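Local atomic coordinates of phosphoribosylaminoimidazole carboxylase (Bombyx mori, PDB entry 4JA0), a protein that probably catalyses two consecutive steps of purine biosynthesis, carboxylation of aminoimidazole ribotide and condensation of the product with aspartate to give SAICAR. Residues 375-378 / 382-385; 125-130 / 175-180. All blocks are in the same frame, centred on the assembly; numbering follows the deposited sequence.

Interaction 1 (375-378 / 382-385)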
loop_
_atom_site.group_PDB
_atom_site.type_symbol
_atom_site.label_atom_id
_atom_site.label_comp_id
_atom_site.label_asym_id
_atom_site.label_seq_id
_atom_site.Cartn_x
_atom_site.Cartn_y
_atom_site.Cartn_z
ATOM N N ALA A 375 -6.345 -12.169 19.170
ATOM C CA ALA A 375 -4.948 -11.729 18.916
ATOM C C ALA A 375 -4.445 -12.367 17.620
ATOM O O ALA A 375 -4.893 -13.452 17.237
ATOM C CB ALA A 375 -4.009 -12.094 20.088
ATOM N N THR A 376 -3.486 -11.718 16.971
ATOM C CA THR A 376 -3.035 -12.147 15.654
ATOM C C THR A 376 -1.523 -12.418 15.610
ATOM O O THR A 376 -0.676 -11.693 16.203
ATOM C CB THR A 376 -3.451 -11.130 14.577
ATOM O OG1 THR A 376 -4.886 -10.996 14.565
ATOM C CG2 THR A 376 -2.976 -11.565 13.192
ATOM N N VAL A 377 -1.209 -13.503 14.912
ATOM C CA VAL A 377 0.138 -14.027 14.761
ATOM C C VAL A 377 0.256 -14.387 13.272
ATOM O O VAL A 377 -0.764 -14.598 12.609
ATOM C CB VAL A 377 0.293 -15.259 15.685
ATOM C CG1 VAL A 377 0.818 -16.463 14.928
ATOM C CG2 VAL A 377 1.139 -14.956 16.898
ATOM N N ILE A 378 1.464 -14.443 12.725
ATOM C CA ILE A 378 1.608 -14.594 11.273
ATOM C C ILE A 378 2.324 -15.881 10.789
ATOM O O ILE A 378 2.206 -16.271 9.613
ATOM C CB ILE A 378 2.241 -13.317 10.702
ATOM C CG1 ILE A 378 1.184 -12.483 10.001
ATOM C CG2 ILE A 378 3.426 -13.593 9.776
ATOM C CD1 ILE A 378 1.814 -11.261 9.353
ATOM N N SER A 382 5.060 -19.615 15.488
ATOM C CA SER A 382 4.819 -18.610 16.499
ATOM C C SER A 382 3.426 -18.705 17.124
ATOM O O SER A 382 3.209 -18.213 18.229
ATOM C CB SER A 382 5.086 -17.212 15.936
ATOM O OG SER A 382 4.240 -16.953 14.838
ATOM N N ALA A 383 2.490 -19.355 16.445
ATOM C CA ALA A 383 1.150 -19.511 17.014
ATOM C C ALA A 383 1.183 -20.608 18.055
ATOM O O ALA A 383 0.563 -20.491 19.110
ATOM C CB ALA A 383 0.126 -19.824 15.935
ATOM N N ALA A 384 1.929 -21.671 17.769
ATOM C CA ALA A 384 2.051 -22.763 18.733
ATOM C C ALA A 384 2.749 -22.253 19.996
ATOM O O ALA A 384 2.400 -22.648 21.107
ATOM C CB ALA A 384 2.814 -23.930 18.123
ATOM N N LEU A 385 3.722 -21.364 19.813
ATOM C CA LEU A 385 4.448 -20.770 20.919
ATOM C C LEU A 385 3.536 -19.897 21.788
ATOM O O LEU A 385 3.627 -19.935 23.015
ATOM C CB LEU A 385 5.638 -19.960 20.384
ATOM C CG LEU A 385 6.872 -20.702 19.855
ATOM C CD1 LEU A 385 7.851 -19.737 19.225
ATOM C CD2 LEU A 385 7.578 -21.466 20.984
#
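Both methyls of Val377 lie over one face of the flat peptide group that joins Ser382 to Ala383; Ser382 OG stands off the plane on that same side, Ala383 CB lies at the edge, and no aromatic ring or carboxylate takes part. This is the turn from the last strand into the following helix of the AIR carboxylase domain, whose parallel sheet has the order 2-1-3-4-5 of a flavodoxin-like, three-layered α/β fold. The evidence for the face is the position of the two branches: Val377 CG1 stands 3.7 Å above Ala383 N, and Val377 CG2 stands 4.1 Å above Ser382 O. Val377 thus spreads over the first turn of helix 380-391 with its side chain directed at it, while the CB of Ile378 points away and its side chain touches Ile362.

Ser382 OG sits between its backbone N and carbonyl carbon (chi1 60°), a rotation that lets it hydrogen-bond Tyr379 O one turn back. Its polar atom is therefore satisfied although it lies beside a methyl. Strand 375-376, outermost in the sheet of this chain, pairs with 348-350 through backbone bonds of Ala375 and Val377 to Asn350; on its other side Thr376 bonds to the backbone of a second subunit. Val377 CG1 finally meets two atoms of the helix in directions about 94° apart, Ser382 OG at 3.5 Å and Ala383 CB at 3.6 Å.

Interaction 2 (125-130 / 175-180)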
loop_
_atom_site.group_PDB
_atom_site.type_symbol
_atom_site.label_atom_id
_atom_site.label_comp_id
_atom_site.label_asym_id
_atom_site.label_seq_id
_atom_site.Cartn_x
_atom_site.Cartn_y
_atom_site.Cartn_z
ATOM N N THR A 125 17.529 -11.015 41.480
ATOM C CA THR A 125 16.737 -10.975 40.290
ATOM C C THR A 125 17.534 -10.372 39.140
ATOM O O THR A 125 17.771 -9.165 39.116
ATOM C CB THR A 125 15.468 -10.149 40.519
ATOM O OG1 THR A 125 14.595 -10.787 41.464
ATOM C CG2 THR A 125 14.793 -10.110 39.285
ATOM N N PRO A 126 17.960 -11.202 38.176
ATOM C CA PRO A 126 17.742 -12.637 38.022
ATOM C C PRO A 126 18.577 -13.419 39.042
ATOM O O PRO A 126 19.350 -12.806 39.787
ATOM C CB PRO A 126 18.224 -12.893 36.583
ATOM C CG PRO A 126 19.223 -11.925 36.360
ATOM C CD PRO A 126 18.804 -10.686 37.087
ATOM N N PRO A 127 18.401 -14.750 39.101
ATOM C CA PRO A 127 19.167 -15.488 40.101
ATOM C C PRO A 127 20.655 -15.267 39.938
ATOM O O PRO A 127 21.172 -15.267 38.809
ATOM C CB PRO A 127 18.824 -16.952 39.794
ATOM C CG PRO A 127 17.523 -16.901 39.111
ATOM C CD PRO A 127 17.547 -15.649 38.298
ATOM N N LYS A 128 21.322 -15.068 41.074
ATOM C CA LYS A 128 22.768 -14.935 41.138
ATOM C C LYS A 128 23.381 -16.265 40.746
ATOM O O LYS A 128 22.912 -17.326 41.188
ATOM C CB LYS A 128 23.183 -14.612 42.566
ATOM C CG LYS A 128 24.596 -14.069 42.746
ATOM C CD LYS A 128 24.635 -12.574 42.578
ATOM C CE LYS A 128 26.045 -12.057 42.716
ATOM N NZ LYS A 128 26.056 -10.581 42.576
ATOM N N GLN A 129 24.422 -16.227 39.923
ATOM C CA GLN A 129 25.094 -17.462 39.562
ATOM C C GLN A 129 26.610 -17.318 39.721
ATOM O O GLN A 129 27.212 -16.402 39.170
ATOM C CB GLN A 129 24.604 -17.963 38.180
ATOM C CG GLN A 129 25.633 -18.331 37.129
ATOM C CD GLN A 129 26.528 -19.509 37.481
ATOM O OE1 GLN A 129 26.475 -20.066 38.576
ATOM N NE2 GLN A 129 27.379 -19.876 36.547
ATOM N N GLU A 130 27.193 -18.201 40.536
ATOM C CA GLU A 130 28.610 -18.159 40.897
ATOM C C GLU A 130 29.329 -19.468 40.616
ATOM O O GLU A 130 28.722 -20.535 40.517
ATOM C CB GLU A 130 28.767 -17.806 42.375
ATOM C CG GLU A 130 28.133 -16.482 42.693
ATOM C CD GLU A 130 28.131 -16.126 44.158
ATOM O OE1 GLU A 130 27.887 -17.022 44.998
ATOM O OE2 GLU A 130 28.371 -14.931 44.453
ATOM N N ILE A 175 18.114 -24.436 35.022
ATOM C CA ILE A 175 17.819 -25.616 35.832
ATOM C C ILE A 175 17.294 -25.209 37.198
ATOM O O ILE A 175 16.355 -25.812 37.722
ATOM C CB ILE A 175 19.074 -26.488 35.991
ATOM C CG1 ILE A 175 19.356 -27.214 34.683
ATOM C CG2 ILE A 175 18.944 -27.470 37.157
ATOM C CD1 ILE A 175 20.764 -27.743 34.603
ATOM N N PHE A 176 17.913 -24.179 37.767
ATOM C CA PHE A 176 17.410 -23.595 38.984
ATOM C C PHE A 176 15.968 -23.085 38.782
ATOM O O PHE A 176 15.088 -23.351 39.598
ATOM C CB PHE A 176 18.290 -22.440 39.430
ATOM C CG PHE A 176 17.787 -21.770 40.663
ATOM C CD1 PHE A 176 18.179 -22.211 41.909
ATOM C CD2 PHE A 176 16.834 -20.755 40.580
ATOM C CE1 PHE A 176 17.677 -21.604 43.045
ATOM C CE2 PHE A 176 16.322 -20.154 41.706
ATOM C CZ PHE A 176 16.742 -20.570 42.938
ATOM N N GLU A 177 15.718 -22.374 37.692
ATOM C CA GLU A 177 14.403 -21.791 37.478
ATOM C C GLU A 177 13.306 -22.859 37.329
ATOM O O GLU A 177 12.210 -22.731 37.897
ATOM C CB GLU A 177 14.445 -20.890 36.254
ATOM C CG GLU A 177 15.124 -19.538 36.493
ATOM C CD GLU A 177 15.381 -18.787 35.189
ATOM O OE1 GLU A 177 15.403 -19.453 34.123
ATOM O OE2 GLU A 177 15.548 -17.541 35.222
ATOM N N ILE A 178 13.631 -23.935 36.618
ATOM C CA ILE A 178 12.724 -25.061 36.434
ATOM C C ILE A 178 12.362 -25.738 37.743
ATOM O O ILE A 178 11.191 -25.928 38.043
ATOM C CB ILE A 178 13.364 -26.120 35.518
ATOM C CG1 ILE A 178 13.447 -25.589 34.094
ATOM C CG2 ILE A 178 12.587 -27.445 35.582
ATOM C CD1 ILE A 178 14.211 -26.476 33.182
ATOM N N LEU A 179 13.384 -26.072 38.520
ATOM C CA LEU A 179 13.208 -26.730 39.806
ATOM C C LEU A 179 12.553 -25.794 40.811
ATOM O O LEU A 179 11.787 -26.239 41.676
ATOM C CB LEU A 179 14.552 -27.220 40.339
ATOM C CG LEU A 179 15.219 -28.250 39.433
ATOM C CD1 LEU A 179 16.577 -28.577 39.977
ATOM C CD2 LEU A 179 14.370 -29.502 39.340
ATOM N N GLU A 180 12.850 -24.502 40.685
ATOM C CA GLU A 180 12.261 -23.491 41.544
ATOM C C GLU A 180 10.766 -23.550 41.336
ATOM O O GLU A 180 9.978 -23.496 42.292
ATOM C CB GLU A 180 12.802 -22.093 41.201
ATOM C CG GLU A 180 12.292 -20.999 42.139
ATOM C CD GLU A 180 12.743 -19.568 41.807
ATOM O OE1 GLU A 180 12.792 -18.750 42.761
ATOM O OE2 GLU A 180 13.042 -19.251 40.629
#
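Phe176 is the first residue of 175-180 to touch 125-130: its CD2 comes 4.2 Å from Pro127 CG, and the phenyl ring and the pyrrolidine lie at a slant to each other. CG anti to the backbone N (chi1 178°) carries the ring off helix 162-183 toward Pro127, and Leu190 and Arg105 also pack on it. Glu177 follows with an extended chain whose carboxylate comes nearer the proline than its CB direction suggests; OE2 is 4.1 Å from Pro127 CD, and the two side chains run at about a right angle. Its other oxygen, OE1, forms a salt bridge with Arg403. One turn on from Phe176, Glu180 N hydrogen-bonds Phe176 O at 2.7 Å, and its carboxylate pairs with Arg105, which also lies against Pro127.

The contact thus packs a helix of the SAICAR synthetase domain on Pro127, the residue directly after the corner and its cis Thr125-Pro126 bond. Because Pro127 has no N-H and presents only ring carbons, the closest approaches, both beyond 4 Å, indicate modest van der Waals packing, with the charges of Glu177 and Glu180 answered by arginines outside the two segments.

How the interactions relate
From the N terminus, the chain first closes interaction 2, where strand 123-132 is met by helix 162-183 after an excursion of 44 residues between the segments. Interaction 1 comes much later and spans just three residues, a local strand-to-helix turn. The two are in series, neither nested nor crossed. One lies in the SAICAR synthetase range and joins a helix to its antiparallel sheet; the other lies in the AIR carboxylase range, at the edge of the parallel sheet. Their centres are 29 Å apart and their nearest atoms about 15 Å, so they do not touch. The second subunit packs on the corner beside interaction 2 and directly on residues of interaction 1.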